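Local coordinates for protein (hdlp (histone deacetylase-like protein)) (Aquifex aeolicus, PDB 1C3P) that probably removes acetyl groups from acetylated lysine side chains, as zinc-dependent histone deacetylases do, at residues 8-13 against 30-35; 38-43 against 317-322; 250-255 against 288-293. All blocks are in the same frame, centred on the assembly; numbering follows the deposited sequence.

Contact 1: 8-13 against 30-35; sequences GTLDYG and LLLRFK. Unlike the reference sequence in segment 30-35: Lys35 (reference Leu).
Leu10 and Leu32 cross obliquely, with CD2 of Leu10 3.8 Å from CD1 of Leu32. The two branches of Leu10 touch different residues. While CD2 touches CD1 of Leu32, CD1 lies 3.7 Å from CG of Arg33 and 4.0 Å from CB of Leu32, so the loop residue is set against the inner carbons of two successive helix side chains. Arg33 enters the contact with its aliphatic stem alone, and on this outer side Leu10 and Arg33 are exposed. Leu32 goes deeper: CD1 continues anti to CA (chi2 -177°), a straight reach that carries the methyl up to the peptide joining Gly8 to Thr9. There CD1 comes within 3.4 Å of Thr9 N, a nitrogen buried without a hydrogen-bonding partner, and within 3.9 Å of Gly8 C. A side chain on Gly8 would point toward the helix and crowd this methyl. The arrangement belongs to a beta-alpha-beta crossover, in which helix 28-37 connects the neighbouring parallel strands 4-8 and 46-48 of the arginase/deacetylase fold and packs against the chain leaving the first strand. Inside the same crossover Leu32 also touches Leu6 of that strand, and Gly8 is held by backbone hydrogen bonds to Ile47 and Ser49. The course of the loop is set on the far side of Thr9, whose CB points away from the helix. OG1 stands anti to the backbone N (chi1 170°) and accepts from Asp11 N at 3.0 Å, an almost straight bond that makes an ST turn. The same hydroxyl donates to Asp11 OD2 at 2.8 Å, arriving from above the carboxylate plane, and OD2 has a second partner in the salt bridge to Lys48.

Contact 2: 38-43 against 317-322; sequences MNLIDE and EVPEKL
Pro319 supplies the ring of this contact, and its pyrrolidine is touched at two adjacent atoms: CG by the methyl CE of Met38, and CD by CD1 of Leu40. Both partners lie just past helix 28-37, which closes in a Schellman motif with Asn39 at positive phi. Met38 and Leu40, on either side of Asn39 in sequence, both have their CB directed toward the 317-322 loop. Met38 CE comes within 3.4 Å of Pro319 CG, tighter than usual van der Waals contact. Leu40 and Pro319 instead reach toward each other tip to tip, a looser meeting with Leu40 CD1 and Pro319 CD 4.2 Å apart.

Met38 is bent at chi2 and chi3. The second bend, at chi3 (-63°), places CE near the ring and also 3.7 Å from the carbonyl O of Lys321. SD in turn rests against Leu322, 3.7 Å from CD2 and 3.8 Å from CA. No hydrogen bond crosses between the segments, and what joins the two loops is apolar packing. Around it, helix 324-332 meets Met38 through Ala326 and Leu322 through Leu330, while Leu40 O accepts from Trp310 NE1 of helix 299-314. Leu322 CD2 thus touches two consecutive atoms of one side chain, since Met38 CE lies 3.9 Å from it.

Contact 3: 250-255 against 288-293; sequences VYLLQL and EGVYLG
Tyr251 holds its CG between the backbone N and the carbonyl carbon (chi1 83°), and Tyr291 its own anti to the carbonyl carbon (chi1 -47°); from these starts the two side chains cross at a slant, and Tyr251 OH comes to the edge of the Tyr291 ring, near its plane. They belong to a beta-alpha-beta unit in which strands 250-254 and 290-292, joined through helix 272-286, run parallel in the central sheet. Gly289 CA lies over one face of the Tyr251 ring, 3.7 Å from its centroid, a CH-pi contact. Tyr251 OH bonds to Gly287 O. Tyr291 OH accepts from Gly289 N at 3.0 Å and donates to Glu288 OE1 at 2.8 Å. A phenylalanine in place of Tyr291 would probably leave both Gly289 N and Glu288 OE1 without this mate and the start of the 288-293 segment less firmly held. Backbone bonds zip the strands, among them Leu253 N to Val290 O at 2.8 Å. Leu252 CG lies 3.9 Å from Val290 CB, the side chains side by side; on their face Gln254 lies beside Asp168, which binds zinc in this protein, though none is bound in this model. A water accepts from Tyr251 N and donates to Glu288 O at 2.8 Å.

From the N terminus, contact 1 closes first: a short loop that brings the chain leaving strand 4-8 back against helix 28-37. Contact 2 opens just past the end of that helix and closes only some 270 residues later, tying the helix end to the loop between helices 299-314 and 324-332. Contact 3 forms within this long span and pairs two central strands. No two of the contacts cross. Contacts 1 and 2 touch directly, through a probable hydrogen bond between Lys35 O and Leu40 N (2.8 Å) and packing of Phe34 on Leu322. Contact 3 stands apart, its centre about 20 Å from that of contact 1.

Contact 1: 8-13 against 30-35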
loop_
_atom_site.group_PDB
_atom_site.type_symbol
_atom_site.label_atom_id
_atom_site.label_comp_id
_atom_site.label_asym_id
_atom_site.label_seq_id
_atom_site.Cartn_x
_atom_site.Cartn_y
_atom_site.Cartn_z
ATOM N N GLY A 8 -7.690 0.640 -12.725
ATOM C CA GLY A 8 -8.720 0.069 -11.876
ATOM C C GLY A 8 -9.898 -0.522 -12.622
ATOM O O GLY A 8 -9.952 -0.518 -13.858
ATOM N N THR A 9 -10.840 -1.055 -11.851
ATOM C CA THR A 9 -12.061 -1.642 -12.383
ATOM C C THR A 9 -13.046 -1.810 -11.237
ATOM O O THR A 9 -12.643 -1.984 -10.088
ATOM C CB THR A 9 -11.833 -3.038 -12.988
ATOM O OG1 THR A 9 -13.107 -3.635 -13.269
ATOM C CG2 THR A 9 -11.084 -3.932 -12.013
ATOM N N LEU A 10 -14.338 -1.746 -11.539
ATOM C CA LEU A 10 -15.339 -1.927 -10.490
ATOM C C LEU A 10 -15.457 -3.395 -10.084
ATOM O O LEU A 10 -16.082 -3.715 -9.069
ATOM C CB LEU A 10 -16.714 -1.403 -10.935
ATOM C CG LEU A 10 -16.916 0.110 -11.050
ATOM C CD1 LEU A 10 -16.604 0.757 -9.711
ATOM C CD2 LEU A 10 -16.024 0.685 -12.119
ATOM N N ASP A 11 -14.836 -4.278 -10.867
ATOM C CA ASP A 11 -14.875 -5.713 -10.598
ATOM C C ASP A 11 -14.287 -6.122 -9.252
ATOM O O ASP A 11 -14.652 -7.173 -8.712
ATOM C CB ASP A 11 -14.175 -6.488 -11.720
ATOM C CG ASP A 11 -14.842 -6.279 -13.067
ATOM O OD1 ASP A 11 -16.087 -6.317 -13.112
ATOM O OD2 ASP A 11 -14.128 -6.089 -14.075
ATOM N N TYR A 12 -13.371 -5.317 -8.709
ATOM C CA TYR A 12 -12.797 -5.649 -7.412
ATOM C C TYR A 12 -13.933 -5.805 -6.393
ATOM O O TYR A 12 -13.813 -6.559 -5.420
ATOM C CB TYR A 12 -11.826 -4.557 -6.939
ATOM C CG TYR A 12 -10.521 -4.498 -7.711
ATOM C CD1 TYR A 12 -10.183 -3.373 -8.469
ATOM C CD2 TYR A 12 -9.613 -5.555 -7.657
ATOM C CE1 TYR A 12 -8.967 -3.300 -9.153
ATOM C CE2 TYR A 12 -8.393 -5.496 -8.332
ATOM C CZ TYR A 12 -8.075 -4.368 -9.074
ATOM O OH TYR A 12 -6.851 -4.295 -9.713
ATOM N N GLY A 13 -15.038 -5.103 -6.638
ATOM C CA GLY A 13 -16.187 -5.157 -5.743
ATOM C C GLY A 13 -16.782 -6.539 -5.549
ATOM O O GLY A 13 -17.464 -6.775 -4.555
ATOM N N LEU A 30 -14.667 1.417 -4.570
ATOM C CA LEU A 30 -15.260 2.551 -3.891
ATOM C C LEU A 30 -14.554 3.823 -4.341
ATOM O O LEU A 30 -15.202 4.842 -4.515
ATOM C CB LEU A 30 -15.163 2.394 -2.370
ATOM C CG LEU A 30 -15.785 3.493 -1.485
ATOM C CD1 LEU A 30 -15.017 4.778 -1.634
ATOM C CD2 LEU A 30 -17.253 3.704 -1.862
ATOM N N LEU A 31 -13.231 3.760 -4.524
ATOM C CA LEU A 31 -12.471 4.936 -4.954
ATOM C C LEU A 31 -12.988 5.380 -6.322
ATOM O O LEU A 31 -13.229 6.560 -6.552
ATOM C CB LEU A 31 -10.974 4.621 -5.088
ATOM C CG LEU A 31 -9.889 5.686 -4.813
ATOM C CD1 LEU A 31 -8.657 5.421 -5.717
ATOM C CD2 LEU A 31 -10.397 7.071 -5.072
ATOM N N LEU A 32 -13.141 4.426 -7.229
ATOM C CA LEU A 32 -13.619 4.743 -8.565
ATOM C C LEU A 32 -14.988 5.396 -8.519
ATOM O O LEU A 32 -15.197 6.411 -9.169
ATOM C CB LEU A 32 -13.676 3.486 -9.444
ATOM C CG LEU A 32 -12.356 2.883 -9.939
ATOM C CD1 LEU A 32 -12.637 1.697 -10.863
ATOM C CD2 LEU A 32 -11.573 3.935 -10.704
ATOM N N ARG A 33 -15.913 4.815 -7.756
ATOM C CA ARG A 33 -17.253 5.382 -7.666
ATOM C C ARG A 33 -17.215 6.749 -7.005
ATOM O O ARG A 33 -17.983 7.638 -7.359
ATOM C CB ARG A 33 -18.191 4.441 -6.900
ATOM C CG ARG A 33 -18.469 3.128 -7.647
ATOM C CD ARG A 33 -19.655 2.360 -7.073
ATOM N NE ARG A 33 -19.443 1.962 -5.687
ATOM C CZ ARG A 33 -20.317 1.267 -4.966
ATOM N NH1 ARG A 33 -21.469 0.889 -5.500
ATOM N NH2 ARG A 33 -20.035 0.940 -3.710
ATOM N N PHE A 34 -16.304 6.920 -6.053
ATOM C CA PHE A 34 -16.170 8.179 -5.347
ATOM C C PHE A 34 -15.603 9.270 -6.261
ATOM O O PHE A 34 -16.132 10.383 -6.326
ATOM C CB PHE A 34 -15.258 7.999 -4.129
ATOM C CG PHE A 34 -15.209 9.196 -3.237
ATOM C CD1 PHE A 34 -16.284 9.503 -2.416
ATOM C CD2 PHE A 34 -14.097 10.042 -3.239
ATOM C CE1 PHE A 34 -16.256 10.647 -1.593
ATOM C CE2 PHE A 34 -14.052 11.181 -2.428
ATOM C CZ PHE A 34 -15.141 11.484 -1.600
ATOM N N LYS A 35 -14.534 8.979 -6.994
ATOM C CA LYS A 35 -14.030 10.039 -7.845
ATOM C C LYS A 35 -15.018 10.392 -8.941
ATOM O O LYS A 35 -15.046 11.528 -9.399
ATOM C CB LYS A 35 -12.682 9.681 -8.433
ATOM C CG LYS A 35 -11.561 9.835 -7.419
ATOM C CD LYS A 35 -10.239 9.460 -8.021
ATOM C CE LYS A 35 -10.235 8.009 -8.425
ATOM N NZ LYS A 35 -11.262 7.670 -9.444
#

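Contact 2: 38-43 against 317-322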
loop_
_atom_site.group_PDB
_atom_site.type_symbol
_atom_site.label_atom_id
_atom_site.label_comp_id
_atom_site.label_asym_id
_atom_site.label_seq_id
_atom_site.Cartn_x
_atom_site.Cartn_y
_atom_site.Cartn_z
ATOM N N MET A 38 -17.652 12.648 -7.470
ATOM C CA MET A 38 -17.045 13.982 -7.255
ATOM C C MET A 38 -16.643 14.666 -8.574
ATOM O O MET A 38 -16.135 15.801 -8.571
ATOM C CB MET A 38 -15.782 13.852 -6.387
ATOM C CG MET A 38 -16.018 13.386 -4.968
ATOM S SD MET A 38 -16.701 14.718 -3.974
ATOM C CE MET A 38 -15.339 15.888 -4.066
ATOM N N ASN A 39 -16.862 13.962 -9.683
ATOM C CA ASN A 39 -16.516 14.427 -11.027
ATOM C C ASN A 39 -15.041 14.777 -11.095
ATOM O O ASN A 39 -14.648 15.809 -11.659
ATOM C CB ASN A 39 -17.372 15.636 -11.425
ATOM C CG ASN A 39 -18.847 15.332 -11.359
ATOM O OD1 ASN A 39 -19.300 14.336 -11.908
ATOM N ND2 ASN A 39 -19.610 16.188 -10.681
ATOM N N LEU A 40 -14.221 13.909 -10.503
ATOM C CA LEU A 40 -12.778 14.126 -10.486
ATOM C C LEU A 40 -11.995 13.163 -11.380
ATOM O O LEU A 40 -10.773 13.069 -11.283
ATOM C CB LEU A 40 -12.238 14.060 -9.055
ATOM C CG LEU A 40 -12.691 15.199 -8.135
ATOM C CD1 LEU A 40 -12.055 15.033 -6.764
ATOM C CD2 LEU A 40 -12.280 16.529 -8.726
ATOM N N ILE A 41 -12.699 12.470 -12.267
ATOM C CA ILE A 41 -12.034 11.555 -13.175
ATOM C C ILE A 41 -12.794 11.386 -14.501
ATOM O O ILE A 41 -14.020 11.352 -14.525
ATOM C CB ILE A 41 -11.822 10.167 -12.504
ATOM C CG1 ILE A 41 -10.984 9.287 -13.423
ATOM C CG2 ILE A 41 -13.149 9.496 -12.217
ATOM C CD1 ILE A 41 -9.656 9.870 -13.724
ATOM N N ASP A 42 -12.050 11.291 -15.603
ATOM C CA ASP A 42 -12.656 11.107 -16.923
ATOM C C ASP A 42 -12.264 9.739 -17.474
ATOM O O ASP A 42 -11.193 9.232 -17.161
ATOM C CB ASP A 42 -12.181 12.196 -17.885
ATOM C CG ASP A 42 -12.483 13.590 -17.376
ATOM O OD1 ASP A 42 -13.657 13.843 -17.032
ATOM O OD2 ASP A 42 -11.552 14.428 -17.326
ATOM N N GLU A 43 -13.123 9.160 -18.311
ATOM C CA GLU A 43 -12.879 7.841 -18.898
ATOM C C GLU A 43 -11.509 7.610 -19.501
ATOM O O GLU A 43 -10.923 6.537 -19.337
ATOM C CB GLU A 43 -13.899 7.525 -19.995
ATOM C CG GLU A 43 -15.302 7.231 -19.511
ATOM C CD GLU A 43 -16.184 6.732 -20.643
ATOM O OE1 GLU A 43 -15.826 5.703 -21.256
ATOM O OE2 GLU A 43 -17.224 7.360 -20.926
ATOM N N GLU A 317 -7.564 21.016 -8.868
ATOM C CA GLU A 317 -7.743 21.557 -7.532
ATOM C C GLU A 317 -8.598 20.627 -6.710
ATOM O O GLU A 317 -9.474 19.935 -7.240
ATOM C CB GLU A 317 -8.365 22.957 -7.584
ATOM C CG GLU A 317 -7.344 24.081 -7.417
ATOM C CD GLU A 317 -6.208 24.021 -8.426
ATOM O OE1 GLU A 317 -5.282 24.853 -8.323
ATOM O OE2 GLU A 317 -6.237 23.151 -9.323
ATOM N N VAL A 318 -8.320 20.597 -5.413
ATOM C CA VAL A 318 -9.056 19.749 -4.493
ATOM C C VAL A 318 -10.266 20.510 -3.994
ATOM O O VAL A 318 -10.120 21.564 -3.392
ATOM C CB VAL A 318 -8.188 19.371 -3.274
ATOM C CG1 VAL A 318 -8.960 18.441 -2.365
ATOM C CG2 VAL A 318 -6.890 18.732 -3.733
ATOM N N PRO A 319 -11.481 20.002 -4.257
ATOM C CA PRO A 319 -12.664 20.722 -3.774
ATOM C C PRO A 319 -12.610 20.742 -2.251
ATOM O O PRO A 319 -12.105 19.801 -1.636
ATOM C CB PRO A 319 -13.813 19.873 -4.309
ATOM C CG PRO A 319 -13.211 18.490 -4.311
ATOM C CD PRO A 319 -11.895 18.798 -4.989
ATOM N N GLU A 320 -13.116 21.783 -1.610
ATOM C CA GLU A 320 -13.017 21.751 -0.163
ATOM C C GLU A 320 -14.113 20.908 0.463
ATOM O O GLU A 320 -13.968 20.428 1.580
ATOM C CB GLU A 320 -13.017 23.163 0.423
ATOM C CG GLU A 320 -14.249 23.979 0.143
ATOM C CD GLU A 320 -14.198 25.315 0.856
ATOM O OE1 GLU A 320 -14.189 25.322 2.106
ATOM O OE2 GLU A 320 -14.155 26.357 0.167
ATOM N N LYS A 321 -15.186 20.679 -0.282
ATOM C CA LYS A 321 -16.319 19.916 0.227
ATOM C C LYS A 321 -16.686 18.729 -0.659
ATOM O O LYS A 321 -16.322 18.690 -1.833
ATOM C CB LYS A 321 -17.529 20.842 0.301
ATOM C CG LYS A 321 -17.920 21.370 -1.086
ATOM C CD LYS A 321 -16.788 22.178 -1.744
ATOM C CE LYS A 321 -17.056 22.445 -3.216
ATOM N NZ LYS A 321 -18.351 23.156 -3.424
ATOM N N LEU A 322 -17.402 17.762 -0.087
ATOM C CA LEU A 322 -17.884 16.616 -0.861
ATOM C C LEU A 322 -19.265 17.029 -1.375
ATOM O O LEU A 322 -19.980 17.745 -0.678
ATOM C CB LEU A 322 -18.044 15.375 0.011
ATOM C CG LEU A 322 -16.794 14.787 0.653
ATOM C CD1 LEU A 322 -17.168 13.410 1.196
ATOM C CD2 LEU A 322 -15.670 14.665 -0.370
#

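Contact 3: 250-255 against 288-293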
loop_
_atom_site.group_PDB
_atom_site.type_symbol
_atom_site.label_atom_id
_atom_site.label_comp_id
_atom_site.label_asym_id
_atom_site.label_seq_id
_atom_site.Cartn_x
_atom_site.Cartn_y
_atom_site.Cartn_z
ATOM N N VAL A 250 15.011 3.871 -10.670
ATOM C CA VAL A 250 13.563 3.942 -10.645
ATOM C C VAL A 250 13.081 3.558 -9.257
ATOM O O VAL A 250 13.752 2.804 -8.571
ATOM C CB VAL A 250 12.940 2.977 -11.696
ATOM C CG1 VAL A 250 13.329 1.537 -11.415
ATOM C CG2 VAL A 250 11.445 3.119 -11.686
ATOM N N TYR A 251 11.941 4.095 -8.839
ATOM C CA TYR A 251 11.407 3.759 -7.522
ATOM C C TYR A 251 9.891 3.547 -7.555
ATOM O O TYR A 251 9.195 4.057 -8.438
ATOM C CB TYR A 251 11.755 4.869 -6.504
ATOM C CG TYR A 251 10.822 6.075 -6.504
ATOM C CD1 TYR A 251 9.652 6.074 -5.740
ATOM C CD2 TYR A 251 11.103 7.208 -7.274
ATOM C CE1 TYR A 251 8.795 7.153 -5.744
ATOM C CE2 TYR A 251 10.235 8.319 -7.284
ATOM C CZ TYR A 251 9.088 8.275 -6.521
ATOM O OH TYR A 251 8.190 9.322 -6.527
ATOM N N LEU A 252 9.396 2.757 -6.599
ATOM C CA LEU A 252 7.964 2.511 -6.439
ATOM C C LEU A 252 7.639 2.959 -5.023
ATOM O O LEU A 252 8.457 2.811 -4.108
ATOM C CB LEU A 252 7.600 1.021 -6.593
ATOM C CG LEU A 252 7.966 0.383 -7.929
ATOM C CD1 LEU A 252 9.404 -0.088 -7.871
ATOM C CD2 LEU A 252 7.057 -0.807 -8.189
ATOM N N LEU A 253 6.448 3.510 -4.860
ATOM C CA LEU A 253 5.978 4.047 -3.581
ATOM C C LEU A 253 4.614 3.460 -3.269
ATOM O O LEU A 253 3.721 3.503 -4.113
ATOM C CB LEU A 253 5.862 5.577 -3.708
ATOM C CG LEU A 253 5.139 6.400 -2.649
ATOM C CD1 LEU A 253 5.919 6.309 -1.343
ATOM C CD2 LEU A 253 5.050 7.874 -3.109
ATOM N N GLN A 254 4.445 2.918 -2.065
ATOM C CA GLN A 254 3.160 2.333 -1.691
ATOM C C GLN A 254 2.533 3.301 -0.700
ATOM O O GLN A 254 3.178 3.812 0.237
ATOM C CB GLN A 254 3.342 0.898 -1.133
ATOM C CG GLN A 254 3.413 0.740 0.362
ATOM C CD GLN A 254 2.092 0.290 0.981
ATOM O OE1 GLN A 254 1.664 -0.874 0.838
ATOM N NE2 GLN A 254 1.437 1.210 1.673
ATOM N N LEU A 255 1.252 3.556 -0.926
ATOM C CA LEU A 255 0.512 4.547 -0.174
ATOM C C LEU A 255 -0.714 4.078 0.573
ATOM O O LEU A 255 -1.804 4.618 0.354
ATOM C CB LEU A 255 0.114 5.646 -1.172
ATOM C CG LEU A 255 1.334 6.216 -1.893
ATOM C CD1 LEU A 255 0.936 6.895 -3.187
ATOM C CD2 LEU A 255 2.048 7.171 -0.948
ATOM N N GLU A 288 9.567 11.575 -10.154
ATOM C CA GLU A 288 8.428 10.696 -10.392
ATOM C C GLU A 288 8.773 9.211 -10.301
ATOM O O GLU A 288 9.855 8.773 -10.715
ATOM C CB GLU A 288 7.811 10.969 -11.762
ATOM C CG GLU A 288 7.172 12.351 -11.915
ATOM C CD GLU A 288 6.087 12.618 -10.886
ATOM O OE1 GLU A 288 5.196 11.758 -10.710
ATOM O OE2 GLU A 288 6.115 13.697 -10.260
ATOM N N GLY A 289 7.832 8.448 -9.757
ATOM C CA GLY A 289 8.006 7.016 -9.606
ATOM C C GLY A 289 6.702 6.296 -9.888
ATOM O O GLY A 289 5.768 6.905 -10.399
ATOM N N VAL A 290 6.640 5.008 -9.555
ATOM C CA VAL A 290 5.450 4.195 -9.769
ATOM C C VAL A 290 4.683 4.202 -8.445
ATOM O O VAL A 290 5.253 3.877 -7.395
ATOM C CB VAL A 290 5.861 2.747 -10.178
ATOM C CG1 VAL A 290 4.629 1.839 -10.344
ATOM C CG2 VAL A 290 6.644 2.804 -11.497
ATOM N N TYR A 291 3.405 4.579 -8.493
ATOM C CA TYR A 291 2.583 4.675 -7.287
ATOM C C TYR A 291 1.557 3.549 -7.100
ATOM O O TYR A 291 0.761 3.240 -7.997
ATOM C CB TYR A 291 1.884 6.032 -7.275
ATOM C CG TYR A 291 2.844 7.158 -7.595
ATOM C CD1 TYR A 291 2.669 7.964 -8.727
ATOM C CD2 TYR A 291 3.966 7.375 -6.805
ATOM C CE1 TYR A 291 3.602 8.959 -9.060
ATOM C CE2 TYR A 291 4.899 8.357 -7.126
ATOM C CZ TYR A 291 4.717 9.141 -8.248
ATOM O OH TYR A 291 5.657 10.105 -8.544
ATOM N N LEU A 292 1.576 2.961 -5.909
ATOM C CA LEU A 292 0.687 1.847 -5.579
ATOM C C LEU A 292 -0.143 2.160 -4.354
ATOM O O LEU A 292 0.229 3.009 -3.547
ATOM C CB LEU A 292 1.520 0.588 -5.278
ATOM C CG LEU A 292 2.586 0.150 -6.285
ATOM C CD1 LEU A 292 3.308 -1.114 -5.738
ATOM C CD2 LEU A 292 1.945 -0.131 -7.621
ATOM N N GLY A 293 -1.268 1.453 -4.206
ATOM C CA GLY A 293 -2.112 1.651 -3.043
ATOM C C GLY A 293 -1.509 0.862 -1.888
ATOM O O GLY A 293 -0.295 0.629 -1.840
HETATM O O HOH W 1 11.662 6.668 -10.650
#